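Long-range contacts in heat shock protein, putative (Plasmodium falciparum, PDB 1Y6Z), which probably serves as an ATP-dependent folding chaperone of the Hsp90 family that binds unfolded proteins, this chain being its middle domain: residues 18-23 with 31-36; 52-57 with 94-99. All blocks are in the same frame, centred on the assembly; numbering follows the deposited sequence.

Interaction 1 (18-23 with 31-36)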
# COMPACT_ATOMS: atom_id res chain seq x y z
N ASP B 18 -3.36 5.80 27.39
CA ASP B 18 -4.70 6.31 27.21
C ASP B 18 -5.50 5.40 26.23
O ASP B 18 -6.65 5.11 26.44
CB ASP B 18 -4.69 7.73 26.65
CG ASP B 18 -4.26 8.78 27.68
OD1 ASP B 18 -4.44 8.52 28.88
OD2 ASP B 18 -3.73 9.83 27.27
N TYR B 19 -4.83 4.99 25.15
CA TYR B 19 -5.47 4.10 24.15
C TYR B 19 -5.67 2.67 24.70
O TYR B 19 -6.73 2.04 24.51
CB TYR B 19 -4.58 4.08 22.90
CG TYR B 19 -4.72 5.33 22.03
CD1 TYR B 19 -3.73 6.29 22.01
CD2 TYR B 19 -5.86 5.54 21.23
CE1 TYR B 19 -3.84 7.43 21.18
CE2 TYR B 19 -5.97 6.64 20.39
CZ TYR B 19 -4.96 7.59 20.38
OH TYR B 19 -5.08 8.71 19.54
N TYR B 20 -4.64 2.15 25.34
CA TYR B 20 -4.72 0.80 25.96
C TYR B 20 -5.79 0.75 27.05
O TYR B 20 -6.55 -0.21 27.11
CB TYR B 20 -3.38 0.43 26.56
CG TYR B 20 -2.33 -0.08 25.62
CD1 TYR B 20 -2.39 0.14 24.22
CD2 TYR B 20 -1.22 -0.75 26.14
CE1 TYR B 20 -1.37 -0.30 23.39
CE2 TYR B 20 -0.21 -1.20 25.29
CZ TYR B 20 -0.31 -0.99 23.92
OH TYR B 20 0.67 -1.45 23.06
N SER B 21 -5.89 1.77 27.91
CA SER B 21 -6.95 1.84 28.94
C SER B 21 -8.34 1.95 28.37
O SER B 21 -9.26 1.32 28.86
CB SER B 21 -6.74 3.01 29.92
OG SER B 21 -5.41 2.91 30.40
N PHE B 22 -8.51 2.76 27.35
CA PHE B 22 -9.74 2.78 26.61
C PHE B 22 -10.13 1.44 26.00
O PHE B 22 -11.29 1.06 26.11
CB PHE B 22 -9.75 3.89 25.52
CG PHE B 22 -11.01 3.91 24.72
CD1 PHE B 22 -12.15 4.49 25.22
CD2 PHE B 22 -11.07 3.30 23.46
CE1 PHE B 22 -13.33 4.49 24.51
CE2 PHE B 22 -12.25 3.29 22.73
CZ PHE B 22 -13.39 3.88 23.26
N TYR B 23 -9.17 0.72 25.41
CA TYR B 23 -9.44 -0.58 24.80
C TYR B 23 -9.93 -1.55 25.89
O TYR B 23 -10.92 -2.23 25.71
CB TYR B 23 -8.15 -1.12 24.20
CG TYR B 23 -8.18 -2.60 23.81
CD1 TYR B 23 -8.91 -3.05 22.72
CD2 TYR B 23 -7.45 -3.53 24.55
CE1 TYR B 23 -8.95 -4.39 22.39
CE2 TYR B 23 -7.48 -4.86 24.26
CZ TYR B 23 -8.23 -5.29 23.16
OH TYR B 23 -8.21 -6.59 22.84
N ASP B 31 -5.65 -8.31 28.21
CA ASP B 31 -4.33 -8.19 27.63
C ASP B 31 -4.27 -6.91 26.78
O ASP B 31 -5.29 -6.48 26.22
CB ASP B 31 -4.05 -9.38 26.70
CG ASP B 31 -4.36 -10.73 27.34
OD1 ASP B 31 -4.30 -11.73 26.59
OD2 ASP B 31 -4.69 -10.80 28.57
N ASP B 32 -3.09 -6.31 26.74
CA ASP B 32 -2.84 -5.13 25.90
C ASP B 32 -3.00 -5.46 24.42
O ASP B 32 -2.63 -6.53 23.98
CB ASP B 32 -1.44 -4.64 26.14
CG ASP B 32 -1.31 -3.84 27.46
OD1 ASP B 32 -2.30 -3.61 28.18
OD2 ASP B 32 -0.21 -3.34 27.72
N PRO B 33 -3.48 -4.49 23.62
CA PRO B 33 -3.48 -4.78 22.20
C PRO B 33 -2.10 -4.84 21.60
O PRO B 33 -1.12 -4.25 22.13
CB PRO B 33 -4.32 -3.62 21.58
CG PRO B 33 -4.35 -2.55 22.59
CD PRO B 33 -4.01 -3.15 23.95
N LEU B 34 -1.99 -5.56 20.50
CA LEU B 34 -0.76 -5.68 19.80
C LEU B 34 -0.43 -4.40 19.04
O LEU B 34 0.76 -4.06 18.87
CB LEU B 34 -0.84 -6.86 18.84
CG LEU B 34 -0.20 -8.19 19.30
CD1 LEU B 34 -0.12 -8.39 20.80
CD2 LEU B 34 -0.76 -9.39 18.50
N ALA B 35 -1.49 -3.74 18.55
CA ALA B 35 -1.33 -2.49 17.84
C ALA B 35 -2.68 -1.73 17.80
O ALA B 35 -3.77 -2.28 18.12
CB ALA B 35 -0.86 -2.77 16.45
N TYR B 36 -2.61 -0.47 17.40
CA TYR B 36 -3.81 0.33 17.18
C TYR B 36 -3.52 1.43 16.20
O TYR B 36 -2.36 1.80 16.03
CB TYR B 36 -4.34 0.96 18.48
CG TYR B 36 -3.43 1.98 19.10
CD1 TYR B 36 -3.58 3.35 18.85
CD2 TYR B 36 -2.42 1.58 19.97
CE1 TYR B 36 -2.73 4.28 19.43
CE2 TYR B 36 -1.53 2.53 20.55
CZ TYR B 36 -1.72 3.87 20.27
OH TYR B 36 -0.85 4.78 20.84

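Interaction 2 (52-57 with 94-99)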
# COMPACT_ATOMS: atom_id res chain seq x y z
N TYR B 52 -8.10 -1.61 16.88
CA TYR B 52 -7.12 -2.33 17.70
C TYR B 52 -7.00 -3.76 17.17
O TYR B 52 -7.98 -4.40 16.83
CB TYR B 52 -7.65 -2.46 19.12
CG TYR B 52 -7.72 -1.13 19.89
CD1 TYR B 52 -8.87 -0.36 19.86
CD2 TYR B 52 -6.63 -0.70 20.64
CE1 TYR B 52 -8.97 0.86 20.60
CE2 TYR B 52 -6.70 0.49 21.34
CZ TYR B 52 -7.86 1.26 21.32
OH TYR B 52 -7.93 2.43 22.09
N ILE B 53 -5.78 -4.28 17.18
CA ILE B 53 -5.49 -5.68 17.05
C ILE B 53 -5.35 -6.17 18.47
O ILE B 53 -4.49 -5.68 19.24
CB ILE B 53 -4.20 -5.91 16.28
CG1 ILE B 53 -4.39 -5.43 14.84
CG2 ILE B 53 -3.79 -7.42 16.30
CD1 ILE B 53 -3.12 -5.62 14.03
N PRO B 54 -6.22 -7.10 18.86
CA PRO B 54 -6.19 -7.61 20.24
C PRO B 54 -4.87 -8.31 20.56
O PRO B 54 -4.21 -8.78 19.65
CB PRO B 54 -7.38 -8.63 20.26
CG PRO B 54 -8.31 -8.05 19.25
CD PRO B 54 -7.34 -7.69 18.12
N GLY B 55 -4.53 -8.39 21.84
CA GLY B 55 -3.37 -9.18 22.29
C GLY B 55 -3.47 -10.69 22.21
O GLY B 55 -2.44 -11.39 22.26
N SER B 56 -4.71 -11.20 22.15
CA SER B 56 -4.98 -12.61 22.18
C SER B 56 -6.34 -12.82 21.52
O SER B 56 -7.07 -11.85 21.29
CB SER B 56 -4.98 -13.19 23.61
OG SER B 56 -5.99 -12.59 24.41
N LEU B 57 -6.71 -14.06 21.24
CA LEU B 57 -7.97 -14.32 20.53
C LEU B 57 -9.17 -13.81 21.34
O LEU B 57 -9.29 -14.17 22.55
CB LEU B 57 -8.04 -15.81 20.19
CG LEU B 57 -9.01 -16.37 19.17
CD1 LEU B 57 -8.85 -15.64 17.78
CD2 LEU B 57 -8.81 -17.91 19.08
N LEU B 94 -11.51 -9.97 8.85
CA LEU B 94 -11.17 -8.94 9.83
C LEU B 94 -12.01 -8.93 11.11
O LEU B 94 -11.94 -7.96 11.86
CB LEU B 94 -11.32 -7.56 9.18
CG LEU B 94 -10.15 -7.34 8.23
CD1 LEU B 94 -10.57 -6.18 7.37
CD2 LEU B 94 -8.84 -7.03 9.05
N THR B 95 -12.75 -10.01 11.34
CA THR B 95 -13.61 -10.20 12.52
C THR B 95 -12.83 -10.07 13.83
O THR B 95 -13.41 -9.77 14.86
CB THR B 95 -14.36 -11.57 12.51
OG1 THR B 95 -15.35 -11.62 13.57
CG2 THR B 95 -13.40 -12.75 12.65
N PHE B 96 -11.52 -10.32 13.78
CA PHE B 96 -10.69 -10.28 15.03
C PHE B 96 -10.40 -8.85 15.47
O PHE B 96 -10.01 -8.64 16.60
CB PHE B 96 -9.38 -11.07 14.89
CG PHE B 96 -8.42 -10.49 13.87
CD1 PHE B 96 -8.45 -10.90 12.55
CD2 PHE B 96 -7.50 -9.49 14.24
CE1 PHE B 96 -7.56 -10.40 11.58
CE2 PHE B 96 -6.62 -8.92 13.25
CZ PHE B 96 -6.65 -9.40 11.95
N LEU B 97 -10.59 -7.84 14.61
CA LEU B 97 -10.35 -6.47 15.02
C LEU B 97 -11.40 -6.03 16.08
O LEU B 97 -12.55 -6.44 16.03
CB LEU B 97 -10.58 -5.52 13.78
CG LEU B 97 -9.63 -5.51 12.61
CD1 LEU B 97 -10.18 -4.38 11.67
CD2 LEU B 97 -8.29 -5.09 13.07
N ARG B 98 -10.98 -5.19 17.02
CA ARG B 98 -11.90 -4.56 17.95
C ARG B 98 -11.70 -3.06 17.76
O ARG B 98 -10.57 -2.59 17.57
CB ARG B 98 -11.59 -4.99 19.39
CG ARG B 98 -11.79 -6.48 19.64
CD ARG B 98 -13.25 -6.78 19.55
NE ARG B 98 -13.68 -8.17 19.76
CZ ARG B 98 -13.92 -9.04 18.78
NH1 ARG B 98 -13.66 -8.73 17.53
NH2 ARG B 98 -14.36 -10.26 19.07
N GLY B 99 -12.76 -2.27 17.83
CA GLY B 99 -12.59 -0.85 17.55
C GLY B 99 -13.91 -0.08 17.59
O GLY B 99 -14.97 -0.64 17.92

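Interaction 1 (18-23 with 31-36)
The carboxylate of Asp-32 meets Tyr-20 obliquely at the CD2-CE2 bond, the two side chains crossing at about a right angle. Its OD2 lies 3.2 Å from both CD2 and CE2 of the Tyr-20 ring. The ring and carboxylate planes are 56° apart. OD1 has a stronger partner, a salt bridge to Lys-24 NZ of helix 16-27. The contact belongs to the Hsp90 middle domain. Helix 16-27 lies here against the loop that leads into strand 35-41, an outermost strand of the five-stranded mixed sheet.

Pro-33 is wedged between two tyrosines. Its CD lies over a face of Tyr-20, 3.9 Å from the ring centroid. Its CG lies over a face of Tyr-23, 4.2 Å from that centroid. Both are CH-pi contacts. Tyr-23 has CG anti to its backbone N (chi1 166°) and Tyr-20 has CG beside the N, so the two rings leave the helix in different directions with Pro-33 between them. The carbonyl O of Asp-31 meets the Tyr-23 edge in the ring plane, 3.4 Å from CE2.

Tyr-19 and Tyr-36 form an offset stack, with centroids 4.5 Å apart and planes at 26°. The hydroxyl of Tyr-19 hydrogen-bonds to His-38, farther along the edge strand. Tyr-19 also adds a CH-pi contact: its CB lies over the Tyr-36 face. In the closest approach of the two rings, Tyr-36 CE1 comes to 3.4 Å from Tyr-19 CD1.

Interaction 2 (52-57 with 94-99)
Tyr-52 turns a ring edge to the carbonyl of Arg-98. The O of Arg-98 lies in the plane of that ring, 3.6 Å from Tyr-52 CD1. Gly-99 CA is also near this edge. The Phe-96 ring stacks with Phe-154 and meets Pro-54 CD at its edge. Ile-53 CG2 approaches it obliquely. The Arg-98 guanidinium has Thr-95 O at its edge.

The motif is an antiparallel pairing of two strands, 47-53 and 98-103, in the mixed sheet of the Hsp90 middle domain. Tyr-52 and Arg-98 are a hydrogen-bonded pair. Tyr-52 N donates to Arg-98 O at 2.7 Å, nearly in line with the C=O bond (174° at O). Arg-98 N donates back to Tyr-52 O at 3.1 Å.

A type I turn from Leu-94 to Leu-97 leads into the second strand. The Arg-98 chain bends at chi2 (-68°), which sets CD. At its far end NH1 bonds to two carbonyls. It reaches Thr-95 O at 2.9 Å, in the carbonyl plane. It also bonds to Leu-97 O at 3.0 Å, from 53° above that carbonyl plane. NH2 makes a salt bridge to Glu-60. These bonds hold the guanidinium in place.

Pro-54 CG sits 3.8 Å from Arg-98 CG. The same CG lies 3.2 Å from Phe-96 O, a buried oxygen for which the model holds no hydrogen-bond partner.

Tyr-52 and Arg-98 point to the side of the sheet covered by helix 16-27, through Phe-22, Tyr-23 and Phe-27. Ile-53 packs on Met-135 of helix 121-141 and Phe-150 of helix 145-164, and Leu-97 on Ser-132 of helix 121-141. Gly-99 continues the sheet by backbone bonds to Gly-72 and Arg-74.

How the interactions relate
The centres of interactions 1 and 2 are about 10 Å apart. They come in series along the chain, with interaction 1 closing before interaction 2 opens. Both reach the same five-stranded sheet, where strand 47-53 lies between strands 35-41 and 98-103. The two contacts touch directly. Leu-34 N pairs with Ile-53 O at 2.8 Å, probably a hydrogen bond. Tyr-52 OH makes a weak hydrogen bond to Tyr-19 O in helix 16-27, and the Tyr-23 and Tyr-52 rings meet. Helix 16-27 touches Tyr-36, Tyr-52 and Arg-98, on three strands that are adjacent in the sheet. Together the contacts join helix, edge strand and inner strands in this part of the middle domain.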